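Long-range contacts in DUF1893 domain-containing protein (Thermotoga maritima, PDB 1VK9), which is of unknown function but adopts a cytidine deaminase-like fold, binds zinc ions and has been found to be ADP-ribosylated: residues L30-Y35 / S64-K69; P50-F55 / A76-K81; V91-A96 / P114-K119. All coordinates share one frame; numbering follows the deposited sequence.

Interaction 1. Residues L30-Y35 / S64-K69; sequences LSLLAY and SLVIDK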
ATOM      1  N   LEU A  30     -10.655   2.391  -9.996  1.00 39.37           N
ATOM      2  CA  LEU A  30     -10.436   1.804  -8.662  1.00 36.68           C
ATOM      3  C   LEU A  30      -9.554   2.689  -7.806  1.00 36.14           C
ATOM      4  O   LEU A  30      -8.820   3.526  -8.326  1.00 38.26           O
ATOM      5  CB  LEU A  30      -9.785   0.427  -8.778  1.00 34.22           C
ATOM      6  CG  LEU A  30     -10.655  -0.730  -9.276  1.00 35.81           C
ATOM      7  CD1 LEU A  30      -9.881  -2.035  -9.188  1.00 32.11           C
ATOM      8  CD2 LEU A  30     -11.989  -0.847  -8.533  1.00 34.40           C
ATOM      9  N   SER A  31      -9.616   2.523  -6.494  1.00 35.17           N
ATOM     10  CA  SER A  31      -8.685   3.251  -5.636  1.00 36.30           C
ATOM     11  C   SER A  31      -7.641   2.335  -4.965  1.00 36.93           C
ATOM     12  O   SER A  31      -6.613   2.817  -4.453  1.00 37.88           O
ATOM     13  CB  SER A  31      -9.427   4.142  -4.631  1.00 36.86           C
ATOM     14  OG  SER A  31     -10.142   3.395  -3.670  1.00 40.80           O
ATOM     15  N   LEU A  32      -7.936   1.027  -4.981  1.00 35.34           N
ATOM     16  CA  LEU A  32      -7.081  -0.044  -4.468  1.00 33.78           C
ATOM     17  C   LEU A  32      -7.383  -1.356  -5.194  1.00 32.67           C
ATOM     18  O   LEU A  32      -8.533  -1.673  -5.481  1.00 34.78           O
ATOM     19  CB  LEU A  32      -7.292  -0.225  -2.967  1.00 33.41           C
ATOM     20  CG  LEU A  32      -6.464  -1.232  -2.159  1.00 36.08           C
ATOM     21  CD1 LEU A  32      -4.969  -1.026  -2.337  1.00 33.87           C
ATOM     22  CD2 LEU A  32      -6.823  -1.142  -0.680  1.00 35.42           C
ATOM     23  N   LEU A  33      -6.343  -2.115  -5.497  1.00 31.38           N
ATOM     24  CA  LEU A  33      -6.502  -3.407  -6.147  1.00 29.33           C
ATOM     25  C   LEU A  33      -5.403  -4.349  -5.666  1.00 31.81           C
ATOM     26  O   LEU A  33      -4.230  -3.932  -5.570  1.00 32.76           O
ATOM     27  CB  LEU A  33      -6.427  -3.242  -7.664  1.00 26.78           C
ATOM     28  CG  LEU A  33      -6.283  -4.499  -8.518  1.00 18.05           C
ATOM     29  CD1 LEU A  33      -7.555  -5.290  -8.527  1.00 20.18           C
ATOM     30  CD2 LEU A  33      -5.928  -4.106  -9.918  1.00 23.21           C
ATOM     31  N   ALA A  34      -5.770  -5.592  -5.334  1.00 30.48           N
ATOM     32  CA  ALA A  34      -4.766  -6.647  -5.182  1.00 31.00           C
ATOM     33  C   ALA A  34      -4.972  -7.685  -6.283  1.00 32.21           C
ATOM     34  O   ALA A  34      -6.106  -8.110  -6.546  1.00 33.50           O
ATOM     35  CB  ALA A  34      -4.816  -7.259  -3.824  1.00 30.44           C
ATOM     36  N   TYR A  35      -3.875  -8.060  -6.941  1.00 32.51           N
ATOM     37  CA  TYR A  35      -3.925  -8.869  -8.163  1.00 33.18           C
ATOM     38  C   TYR A  35      -2.909 -10.031  -8.174  1.00 35.85           C
ATOM     39  O   TYR A  35      -1.728  -9.851  -7.840  1.00 36.96           O
ATOM     40  CB  TYR A  35      -3.724  -7.963  -9.369  1.00 29.95           C
ATOM     41  CG  TYR A  35      -3.902  -8.618 -10.723  1.00 30.58           C
ATOM     42  CD1 TYR A  35      -5.171  -8.744 -11.309  1.00 29.17           C
ATOM     43  CD2 TYR A  35      -2.802  -9.086 -11.442  1.00 28.11           C
ATOM     44  CE1 TYR A  35      -5.334  -9.328 -12.568  1.00 25.78           C
ATOM     45  CE2 TYR A  35      -2.957  -9.672 -12.698  1.00 30.21           C
ATOM     46  CZ  TYR A  35      -4.226  -9.791 -13.254  1.00 29.97           C
ATOM     47  OH  TYR A  35      -4.364 -10.367 -14.500  1.00 30.04           O
ATOM     48  N   SER A  64       1.234 -11.810  -5.025  1.00 32.62           N
ATOM     49  CA  SER A  64       0.292 -10.831  -5.517  1.00 33.46           C
ATOM     50  C   SER A  64       0.941  -9.481  -5.632  1.00 32.84           C
ATOM     51  O   SER A  64       1.987  -9.238  -5.033  1.00 33.40           O
ATOM     52  CB  SER A  64      -0.911 -10.760  -4.593  1.00 33.75           C
ATOM     53  OG  SER A  64      -1.801 -11.807  -4.916  1.00 41.74           O
ATOM     54  N   LEU A  65       0.330  -8.603  -6.418  1.00 31.03           N
ATOM     55  CA  LEU A  65       0.740  -7.208  -6.431  1.00 29.51           C
ATOM     56  C   LEU A  65      -0.415  -6.326  -5.990  1.00 30.14           C
ATOM     57  O   LEU A  65      -1.587  -6.698  -6.161  1.00 30.19           O
ATOM     58  CB  LEU A  65       1.272  -6.790  -7.804  1.00 27.47           C
ATOM     59  CG  LEU A  65       0.328  -6.869  -8.979  1.00 24.52           C
ATOM     60  CD1 LEU A  65      -0.301  -5.524  -9.214  1.00 37.11           C
ATOM     61  CD2 LEU A  65       1.119  -7.269 -10.171  1.00 31.34           C
ATOM     62  N   VAL A  66      -0.076  -5.173  -5.413  1.00 29.26           N
ATOM     63  CA  VAL A  66      -1.071  -4.188  -5.000  1.00 28.01           C
ATOM     64  C   VAL A  66      -0.899  -2.899  -5.782  1.00 30.14           C
ATOM     65  O   VAL A  66       0.209  -2.402  -5.906  1.00 32.67           O
ATOM     66  CB  VAL A  66      -0.947  -3.865  -3.498  1.00 28.55           C
ATOM     67  CG1 VAL A  66      -1.839  -2.676  -3.112  1.00 19.45           C
ATOM     68  CG2 VAL A  66      -1.241  -5.108  -2.658  1.00 19.17           C
ATOM     69  N   ILE A  67      -1.999  -2.368  -6.309  1.00 32.26           N
ATOM     70  CA  ILE A  67      -2.020  -1.015  -6.870  1.00 31.01           C
ATOM     71  C   ILE A  67      -2.821  -0.080  -5.973  1.00 32.26           C
ATOM     72  O   ILE A  67      -3.909  -0.411  -5.522  1.00 33.58           O
ATOM     73  CB  ILE A  67      -2.583  -0.998  -8.318  1.00 30.64           C
ATOM     74  CG1 ILE A  67      -1.769  -1.932  -9.219  1.00 25.15           C
ATOM     75  CG2 ILE A  67      -2.590   0.452  -8.873  1.00 23.25           C
ATOM     76  CD1 ILE A  67      -2.307  -2.029 -10.621  1.00 30.81           C
ATOM     77  N   ASP A  68      -2.282   1.096  -5.721  1.00 33.82           N
ATOM     78  CA  ASP A  68      -2.923   2.045  -4.836  1.00 35.38           C
ATOM     79  C   ASP A  68      -2.798   3.465  -5.407  1.00 36.53           C
ATOM     80  O   ASP A  68      -1.764   3.836  -5.954  1.00 37.54           O
ATOM     81  CB  ASP A  68      -2.290   1.941  -3.446  1.00 35.98           C
ATOM     82  CG  ASP A  68      -3.148   2.560  -2.367  1.00 38.48           C
ATOM     83  OD1 ASP A  68      -4.177   3.186  -2.703  1.00 42.28           O
ATOM     84  OD2 ASP A  68      -2.875   2.480  -1.159  1.00 29.70           O
ATOM     85  N   LYS A  69      -3.872   4.241  -5.288  1.00 38.05           N
ATOM     86  CA  LYS A  69      -3.972   5.597  -5.845  1.00 37.02           C
ATOM     87  C   LYS A  69      -3.022   6.559  -5.085  1.00 37.83           C
ATOM     88  O   LYS A  69      -2.346   7.407  -5.680  1.00 39.86           O
ATOM     89  CB  LYS A  69      -5.420   6.070  -5.687  1.00 35.08           C
ATOM     90  CG  LYS A  69      -6.084   6.720  -6.874  1.00 39.36           C
ATOM     91  CD  LYS A  69      -7.500   7.141  -6.440  1.00 46.95           C
ATOM     92  CE  LYS A  69      -8.397   7.486  -7.601  1.00 47.78           C
ATOM     93  NZ  LYS A  69      -8.331   8.953  -7.804  1.00 52.96           N
TER
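L32 and V66 meet on one face of an antiparallel strand pair, where their side chains cross obliquely and CD1 of L32 rests 3.6 Å from CG1 of V66. In L32, chi1 (-177°) sets CG anti to the backbone N, beside the carbonyl carbon, and chi2 (54°) turns CD1 toward the neighbouring strand, where it also approaches CG of D68 at 4.0 Å. A34 shares this face, its CB 4.3 Å from CG2 of V66. On the other face, CD2 of L33 meets CD1 of I67 at 4.2 Å. Y35 uses the root of its side chain, CB against CD1 of L65, while the phenol leads away from the partner strand.

Between these two faces the backbones are laced together. L33 with I67, and Y35 with L65, are hydrogen-bonded pairs, each closed by two N-H...O bonds; I67 N to L33 O measures 2.8 Å. A longer bond, K69 N to S31 O at 3.2 Å, ends the ladder, its donor lying above the carbonyl plane. S31 OG bonds separately to D45 O, and D68 OD1 is covalently linked to an unidentified ligand, which may reflect the reported ADP-ribosylation.

Strand 32-35 is flanked by strands 39-43 and 65-68, with S31 and L32 forming a classic beta bulge opposite S43. Helix 49-57 covers L32 through P50, V51 and L54, whereas helix 15-27 lies against the other face, with F25 on I67 and both S20 and A21 on Y35.

Interaction 2. Residues P50-F55 / A76-K81; sequences PVVELF and ASFLLK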
ATOM      1  N   PRO A  50     -10.415   1.258   2.683  1.00 38.03           N
ATOM      2  CA  PRO A  50     -10.067   0.087   1.853  1.00 36.26           C
ATOM      3  C   PRO A  50      -8.792  -0.675   2.248  1.00 33.82           C
ATOM      4  O   PRO A  50      -8.805  -1.897   2.290  1.00 31.44           O
ATOM      5  CB  PRO A  50      -9.911   0.696   0.449  1.00 36.03           C
ATOM      6  CG  PRO A  50      -9.633   2.115   0.692  1.00 36.34           C
ATOM      7  CD  PRO A  50     -10.478   2.482   1.863  1.00 36.88           C
ATOM      8  N   VAL A  51      -7.702   0.037   2.509  1.00 34.39           N
ATOM      9  CA  VAL A  51      -6.462  -0.594   2.952  1.00 32.65           C
ATOM     10  C   VAL A  51      -6.709  -1.415   4.215  1.00 33.07           C
ATOM     11  O   VAL A  51      -6.246  -2.559   4.327  1.00 35.08           O
ATOM     12  CB  VAL A  51      -5.345   0.437   3.172  1.00 31.05           C
ATOM     13  CG1 VAL A  51      -4.104  -0.233   3.673  1.00 33.39           C
ATOM     14  CG2 VAL A  51      -5.021   1.150   1.869  1.00 35.64           C
ATOM     15  N   VAL A  52      -7.461  -0.845   5.151  1.00 31.17           N
ATOM     16  CA  VAL A  52      -7.882  -1.573   6.335  1.00 30.14           C
ATOM     17  C   VAL A  52      -8.789  -2.762   5.956  1.00 31.72           C
ATOM     18  O   VAL A  52      -8.549  -3.862   6.430  1.00 33.18           O
ATOM     19  CB  VAL A  52      -8.532  -0.633   7.376  1.00 30.36           C
ATOM     20  CG1 VAL A  52      -9.084  -1.408   8.567  1.00 27.52           C
ATOM     21  CG2 VAL A  52      -7.524   0.401   7.860  1.00 30.31           C
ATOM     22  N   GLU A  53      -9.803  -2.556   5.103  1.00 32.46           N
ATOM     23  CA  GLU A  53     -10.651  -3.654   4.636  1.00 32.11           C
ATOM     24  C   GLU A  53      -9.693  -4.739   4.106  1.00 29.98           C
ATOM     25  O   GLU A  53      -9.734  -5.883   4.571  1.00 31.34           O
ATOM     26  CB  GLU A  53     -11.701  -3.203   3.574  1.00 35.24           C
ATOM     27  CG  GLU A  53     -12.963  -2.466   4.089  1.00 47.90           C
ATOM     28  CD  GLU A  53     -14.017  -2.103   3.002  1.00 66.46           C
ATOM     29  OE1 GLU A  53     -14.776  -3.020   2.578  1.00 73.43           O
ATOM     30  OE2 GLU A  53     -14.143  -0.903   2.588  1.00 62.37           O
ATOM     31  N   LEU A  54      -8.792  -4.376   3.194  1.00 26.46           N
ATOM     32  CA  LEU A  54      -7.829  -5.325   2.638  1.00 27.11           C
ATOM     33  C   LEU A  54      -7.003  -6.054   3.720  1.00 29.03           C
ATOM     34  O   LEU A  54      -6.859  -7.274   3.689  1.00 30.26           O
ATOM     35  CB  LEU A  54      -6.899  -4.623   1.650  1.00 27.12           C
ATOM     36  CG  LEU A  54      -5.734  -5.407   1.019  1.00 25.39           C
ATOM     37  CD1 LEU A  54      -6.218  -6.659   0.296  1.00 22.95           C
ATOM     38  CD2 LEU A  54      -4.940  -4.508   0.068  1.00 17.14           C
ATOM     39  N   PHE A  55      -6.469  -5.300   4.675  1.00 28.87           N
ATOM     40  CA  PHE A  55      -5.739  -5.863   5.803  1.00 28.36           C
ATOM     41  C   PHE A  55      -6.557  -6.877   6.603  1.00 30.55           C
ATOM     42  O   PHE A  55      -6.047  -7.901   7.029  1.00 32.11           O
ATOM     43  CB  PHE A  55      -5.307  -4.732   6.724  1.00 28.26           C
ATOM     44  CG  PHE A  55      -4.265  -5.126   7.735  1.00 26.30           C
ATOM     45  CD1 PHE A  55      -2.923  -5.151   7.393  1.00 20.73           C
ATOM     46  CD2 PHE A  55      -4.630  -5.429   9.045  1.00 21.90           C
ATOM     47  CE1 PHE A  55      -1.954  -5.505   8.330  1.00 26.49           C
ATOM     48  CE2 PHE A  55      -3.681  -5.784   9.984  1.00 15.65           C
ATOM     49  CZ  PHE A  55      -2.336  -5.829   9.635  1.00 19.15           C
ATOM     50  N   ALA A  76       1.495   2.522   3.563  1.00 31.17           N
ATOM     51  CA  ALA A  76       2.758   1.799   3.409  1.00 30.02           C
ATOM     52  C   ALA A  76       2.928   0.765   4.535  1.00 31.39           C
ATOM     53  O   ALA A  76       3.296  -0.376   4.274  1.00 33.30           O
ATOM     54  CB  ALA A  76       3.923   2.754   3.374  1.00 27.92           C
ATOM     55  N   SER A  77       2.614   1.156   5.769  1.00 30.78           N
ATOM     56  CA  SER A  77       2.738   0.269   6.913  1.00 30.50           C
ATOM     57  C   SER A  77       1.853  -0.961   6.765  1.00 31.57           C
ATOM     58  O   SER A  77       2.308  -2.099   6.951  1.00 32.42           O
ATOM     59  CB  SER A  77       2.412   1.003   8.211  1.00 30.37           C
ATOM     60  OG  SER A  77       3.375   2.007   8.472  1.00 30.78           O
ATOM     61  N   PHE A  78       0.586  -0.742   6.433  1.00 31.97           N
ATOM     62  CA  PHE A  78      -0.325  -1.864   6.232  1.00 30.90           C
ATOM     63  C   PHE A  78       0.197  -2.775   5.115  1.00 30.69           C
ATOM     64  O   PHE A  78       0.350  -3.992   5.304  1.00 30.47           O
ATOM     65  CB  PHE A  78      -1.723  -1.364   5.916  1.00 29.68           C
ATOM     66  CG  PHE A  78      -2.493  -0.931   7.124  1.00 29.64           C
ATOM     67  CD1 PHE A  78      -3.135  -1.861   7.926  1.00 30.20           C
ATOM     68  CD2 PHE A  78      -2.582   0.399   7.460  1.00 24.68           C
ATOM     69  CE1 PHE A  78      -3.836  -1.464   9.040  1.00 26.39           C
ATOM     70  CE2 PHE A  78      -3.293   0.798   8.571  1.00 26.63           C
ATOM     71  CZ  PHE A  78      -3.912  -0.134   9.364  1.00 26.91           C
ATOM     72  N   LEU A  79       0.510  -2.169   3.975  1.00 29.15           N
ATOM     73  CA  LEU A  79       0.969  -2.921   2.834  1.00 28.88           C
ATOM     74  C   LEU A  79       2.293  -3.668   3.154  1.00 29.19           C
ATOM     75  O   LEU A  79       2.441  -4.836   2.778  1.00 29.79           O
ATOM     76  CB  LEU A  79       1.051  -2.009   1.604  1.00 28.79           C
ATOM     77  CG  LEU A  79      -0.286  -1.440   1.081  1.00 30.07           C
ATOM     78  CD1 LEU A  79      -0.082  -0.420  -0.050  1.00 18.96           C
ATOM     79  CD2 LEU A  79      -1.264  -2.534   0.636  1.00 12.69           C
ATOM     80  N   LEU A  80       3.219  -3.027   3.877  1.00 26.10           N
ATOM     81  CA  LEU A  80       4.496  -3.661   4.227  1.00 26.26           C
ATOM     82  C   LEU A  80       4.266  -4.929   5.033  1.00 28.35           C
ATOM     83  O   LEU A  80       4.898  -5.971   4.780  1.00 30.23           O
ATOM     84  CB  LEU A  80       5.399  -2.731   5.032  1.00 23.32           C
ATOM     85  CG  LEU A  80       6.261  -1.728   4.258  1.00 28.90           C
ATOM     86  CD1 LEU A  80       7.206  -1.030   5.212  1.00 37.04           C
ATOM     87  CD2 LEU A  80       7.046  -2.372   3.151  1.00 22.22           C
ATOM     88  N   LYS A  81       3.347  -4.852   5.990  1.00 27.27           N
ATOM     89  CA  LYS A  81       3.062  -6.004   6.825  1.00 28.52           C
ATOM     90  C   LYS A  81       2.495  -7.162   5.997  1.00 30.02           C
ATOM     91  O   LYS A  81       2.746  -8.338   6.304  1.00 29.76           O
ATOM     92  CB  LYS A  81       2.140  -5.638   7.990  1.00 27.41           C
ATOM     93  CG  LYS A  81       1.715  -6.805   8.865  1.00 29.84           C
ATOM     94  CD  LYS A  81       2.914  -7.439   9.590  1.00 42.05           C
ATOM     95  CE  LYS A  81       2.782  -7.429  11.110  1.00 43.59           C
ATOM     96  NZ  LYS A  81       1.891  -8.528  11.439  1.00 35.29           N
TER
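F55 and F78 form a T-shaped (edge-to-face) pair at the centre of this helix-helix contact. The edge of F78 is directed at one face of F55, with ring centroids 5.0 Å apart and planes inclined at 82°. CD1 of F78 leads, standing over the F55 ring but displaced toward its rim. At the edge of the F55 ring, near its plane, CG of K81 lies 3.9 Å from CE1 of F55, so the aliphatic part of the lysine borders the phenylalanine.

Two valines of helix 49-57 hold F78 obliquely: CG1 of V51 lies 3.5 Å from CB of F78, near the root of the side chain, and CG2 of V52 lies 3.9 Å from CZ of F78, at the far end of that ring. F55 reaches its partner because CG is anti to the backbone N (chi1 -166°), beside the carbonyl carbon. A separate apolar touch joins CD2 of L54 to CD2 of L79 at 4.2 Å.

Further out, helix 137-145 adds I141 against F78 and K81, and L145 against V52. F41 of strand 39-43 lies against L54.

The helix segments run nearly parallel, with axes 10.1 Å apart at a 19° angle. Helix 73-82 connects the parallel strands 65-68 and 86-93 in a beta-alpha-beta crossover, and its pairing with helix 49-57 builds a helical layer of the cytidine deaminase-like alpha/beta fold.

Interaction 3. Residues V91-A96 / P114-K119; sequences VISKPA and PFVLGK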
ATOM      1  N   VAL A  91       0.419   7.824  -6.836  1.00 30.53           N
ATOM      2  CA  VAL A  91       1.136   8.869  -6.121  1.00 29.22           C
ATOM      3  C   VAL A  91       1.630   8.277  -4.803  1.00 29.50           C
ATOM      4  O   VAL A  91       0.856   7.626  -4.094  1.00 31.13           O
ATOM      5  CB  VAL A  91       0.223  10.073  -5.745  1.00 27.98           C
ATOM      6  CG1 VAL A  91       1.033  11.159  -5.069  1.00 25.66           C
ATOM      7  CG2 VAL A  91      -0.450  10.632  -6.919  1.00 26.89           C
ATOM      8  N   ILE A  92       2.898   8.523  -4.477  1.00 28.35           N
ATOM      9  CA  ILE A  92       3.484   8.127  -3.200  1.00 28.33           C
ATOM     10  C   ILE A  92       4.052   9.339  -2.465  1.00 29.09           C
ATOM     11  O   ILE A  92       4.631  10.234  -3.085  1.00 31.40           O
ATOM     12  CB  ILE A  92       4.590   7.086  -3.441  1.00 28.70           C
ATOM     13  CG1 ILE A  92       5.015   6.420  -2.145  1.00 28.39           C
ATOM     14  CG2 ILE A  92       5.816   7.704  -4.128  1.00 28.98           C
ATOM     15  CD1 ILE A  92       5.736   5.094  -2.370  1.00 32.96           C
ATOM     16  N   SER A  93       3.901   9.380  -1.147  1.00 28.86           N
ATOM     17  CA  SER A  93       4.494  10.466  -0.378  1.00 27.11           C
ATOM     18  C   SER A  93       5.906  10.087   0.009  1.00 27.99           C
ATOM     19  O   SER A  93       6.234   8.904   0.098  1.00 29.80           O
ATOM     20  CB  SER A  93       3.673  10.773   0.863  1.00 26.10           C
ATOM     21  OG  SER A  93       3.951   9.840   1.883  1.00 30.56           O
ATOM     22  N   LYS A  94       6.738  11.097   0.240  1.00 28.41           N
ATOM     23  CA  LYS A  94       8.131  10.910   0.612  1.00 29.49           C
ATOM     24  C   LYS A  94       8.324  10.020   1.851  1.00 30.44           C
ATOM     25  O   LYS A  94       9.212   9.186   1.833  1.00 32.15           O
ATOM     26  CB  LYS A  94       8.819  12.265   0.800  1.00 30.68           C
ATOM     27  CG  LYS A  94      10.333  12.230   0.739  1.00 35.26           C
ATOM     28  CD  LYS A  94      10.885  13.646   0.701  1.00 54.87           C
ATOM     29  CE  LYS A  94      11.697  13.972   1.950  1.00 67.12           C
ATOM     30  NZ  LYS A  94      11.684  15.431   2.203  1.00 68.21           N
ATOM     31  N   PRO A  95       7.544  10.202   2.925  1.00 29.61           N
ATOM     32  CA  PRO A  95       7.632   9.309   4.073  1.00 29.03           C
ATOM     33  C   PRO A  95       7.414   7.862   3.678  1.00 31.05           C
ATOM     34  O   PRO A  95       8.188   7.011   4.113  1.00 32.89           O
ATOM     35  CB  PRO A  95       6.509   9.804   4.978  1.00 29.74           C
ATOM     36  CG  PRO A  95       6.405  11.266   4.679  1.00 28.85           C
ATOM     37  CD  PRO A  95       6.586  11.298   3.188  1.00 31.82           C
ATOM     38  N   ALA A  96       6.412   7.593   2.846  1.00 32.10           N
ATOM     39  CA  ALA A  96       6.133   6.232   2.412  1.00 31.70           C
ATOM     40  C   ALA A  96       7.310   5.674   1.619  1.00 31.46           C
ATOM     41  O   ALA A  96       7.802   4.587   1.923  1.00 36.10           O
ATOM     42  CB  ALA A  96       4.825   6.151   1.622  1.00 30.27           C
ATOM     43  N   PRO A 114       5.793  15.476  -1.234  1.00 29.24           N
ATOM     44  CA  PRO A 114       6.320  15.585   0.152  1.00 30.22           C
ATOM     45  C   PRO A 114       5.525  14.852   1.245  1.00 30.11           C
ATOM     46  O   PRO A 114       6.149  14.225   2.114  1.00 31.16           O
ATOM     47  CB  PRO A 114       6.301  17.091   0.414  1.00 27.45           C
ATOM     48  CG  PRO A 114       6.516  17.641  -0.924  1.00 29.94           C
ATOM     49  CD  PRO A 114       5.647  16.798  -1.855  1.00 28.17           C
ATOM     50  N   PHE A 115       4.194  14.958   1.197  1.00 29.91           N
ATOM     51  CA  PHE A 115       3.268  14.275   2.116  1.00 29.10           C
ATOM     52  C   PHE A 115       1.826  14.286   1.561  1.00 29.61           C
ATOM     53  O   PHE A 115       1.440  15.202   0.835  1.00 30.27           O
ATOM     54  CB  PHE A 115       3.312  14.892   3.531  1.00 27.65           C
ATOM     55  CG  PHE A 115       3.118  16.394   3.563  1.00 24.27           C
ATOM     56  CD1 PHE A 115       1.840  16.966   3.412  1.00 18.66           C
ATOM     57  CD2 PHE A 115       4.204  17.234   3.756  1.00 18.79           C
ATOM     58  CE1 PHE A 115       1.670  18.351   3.443  1.00 23.95           C
ATOM     59  CE2 PHE A 115       4.045  18.631   3.775  1.00 21.89           C
ATOM     60  CZ  PHE A 115       2.774  19.196   3.619  1.00 20.64           C
ATOM     61  N   VAL A 116       1.050  13.268   1.920  1.00 30.24           N
ATOM     62  CA  VAL A 116      -0.332  13.126   1.496  1.00 31.88           C
ATOM     63  C   VAL A 116      -1.137  14.293   2.030  1.00 34.33           C
ATOM     64  O   VAL A 116      -0.885  14.767   3.130  1.00 35.65           O
ATOM     65  CB  VAL A 116      -0.940  11.824   2.031  1.00 32.34           C
ATOM     66  CG1 VAL A 116      -2.433  11.724   1.681  1.00 33.90           C
ATOM     67  CG2 VAL A 116      -0.153  10.598   1.523  1.00 29.65           C
ATOM     68  N   LEU A 117      -2.101  14.765   1.247  1.00 36.00           N
ATOM     69  CA  LEU A 117      -2.835  15.974   1.613  1.00 36.36           C
ATOM     70  C   LEU A 117      -4.267  15.715   2.081  1.00 37.00           C
ATOM     71  O   LEU A 117      -4.892  14.717   1.714  1.00 34.79           O
ATOM     72  CB  LEU A 117      -2.824  16.985   0.464  1.00 36.06           C
ATOM     73  CG  LEU A 117      -1.519  17.291  -0.268  1.00 35.89           C
ATOM     74  CD1 LEU A 117      -1.810  18.117  -1.498  1.00 33.09           C
ATOM     75  CD2 LEU A 117      -0.562  18.042   0.639  1.00 41.01           C
ATOM     76  N   GLY A 118      -4.766  16.631   2.904  1.00 40.39           N
ATOM     77  CA  GLY A 118      -6.141  16.609   3.380  1.00 46.02           C
ATOM     78  C   GLY A 118      -7.207  16.798   2.305  1.00 48.50           C
ATOM     79  O   GLY A 118      -6.911  16.924   1.103  1.00 48.32           O
ATOM     80  N   LYS A 119      -8.464  16.802   2.744  1.00 50.31           N
ATOM     81  CA  LYS A 119      -9.581  16.950   1.822  1.00 51.84           C
ATOM     82  C   LYS A 119      -9.354  18.204   0.939  1.00 52.68           C
ATOM     83  O   LYS A 119      -9.495  18.127  -0.296  1.00 51.92           O
ATOM     84  CB  LYS A 119     -10.923  16.972   2.579  1.00 50.85           C
TER
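S93 and F115 bring the two backbones together, their CA atoms 4.7 Å apart, where strand 86-93 gives way to helix 94-102 and the loop after strand 111-113 passes alongside. Both residues are extended. K94 begins the helix opposite P114, at a CA to CA distance of 5.0 Å.

The side chain of S93 points toward the loop. Its CB lies 3.7 Å from CA of F115 and 3.9 Å from CG2 of V116, the valine branch beside its own backbone N. S93 occupies the N-cap position: with chi1 at 80°, OG stands between the backbone N and the carbonyl carbon, and it accepts a weak capping bond from A96 N at 3.5 Å. P114 O faces the first helical turn, with CB of K94 3.6 Å away and the ring carbon CD of P95 also beside it.

The loop and helix start therefore meet by van der Waals contact, and P95, lacking an N-H, cannot donate to the P114 carbonyl. Polar coupling comes from a third residue: OE2 of E128 bonds both S93 OG and V116 N. A carboxylate so near the N-terminus of a helix would probably interact favourably with its dipole while tying the loop to the cap.

How the interactions relate
Interactions 1 and 2 belong to the buried interior, whereas interaction 3 lies at the surface. Their chemistry follows: a backbone ladder between largely apolar faces, then aromatic and aliphatic helix packing, then a loop resting on a helix start. The first two share a seam, since V66 CG1 meets L79 CD2 at 3.8 Å, joining sheet to helix. Interaction 3 is about 17 Å from interaction 1, centre to centre, yet both reach the same sheet, where K69 O and V91 N are a probable hydrogen bond. Helix 73-82 also touches helix 94-102 through A76 CB and A96 CB.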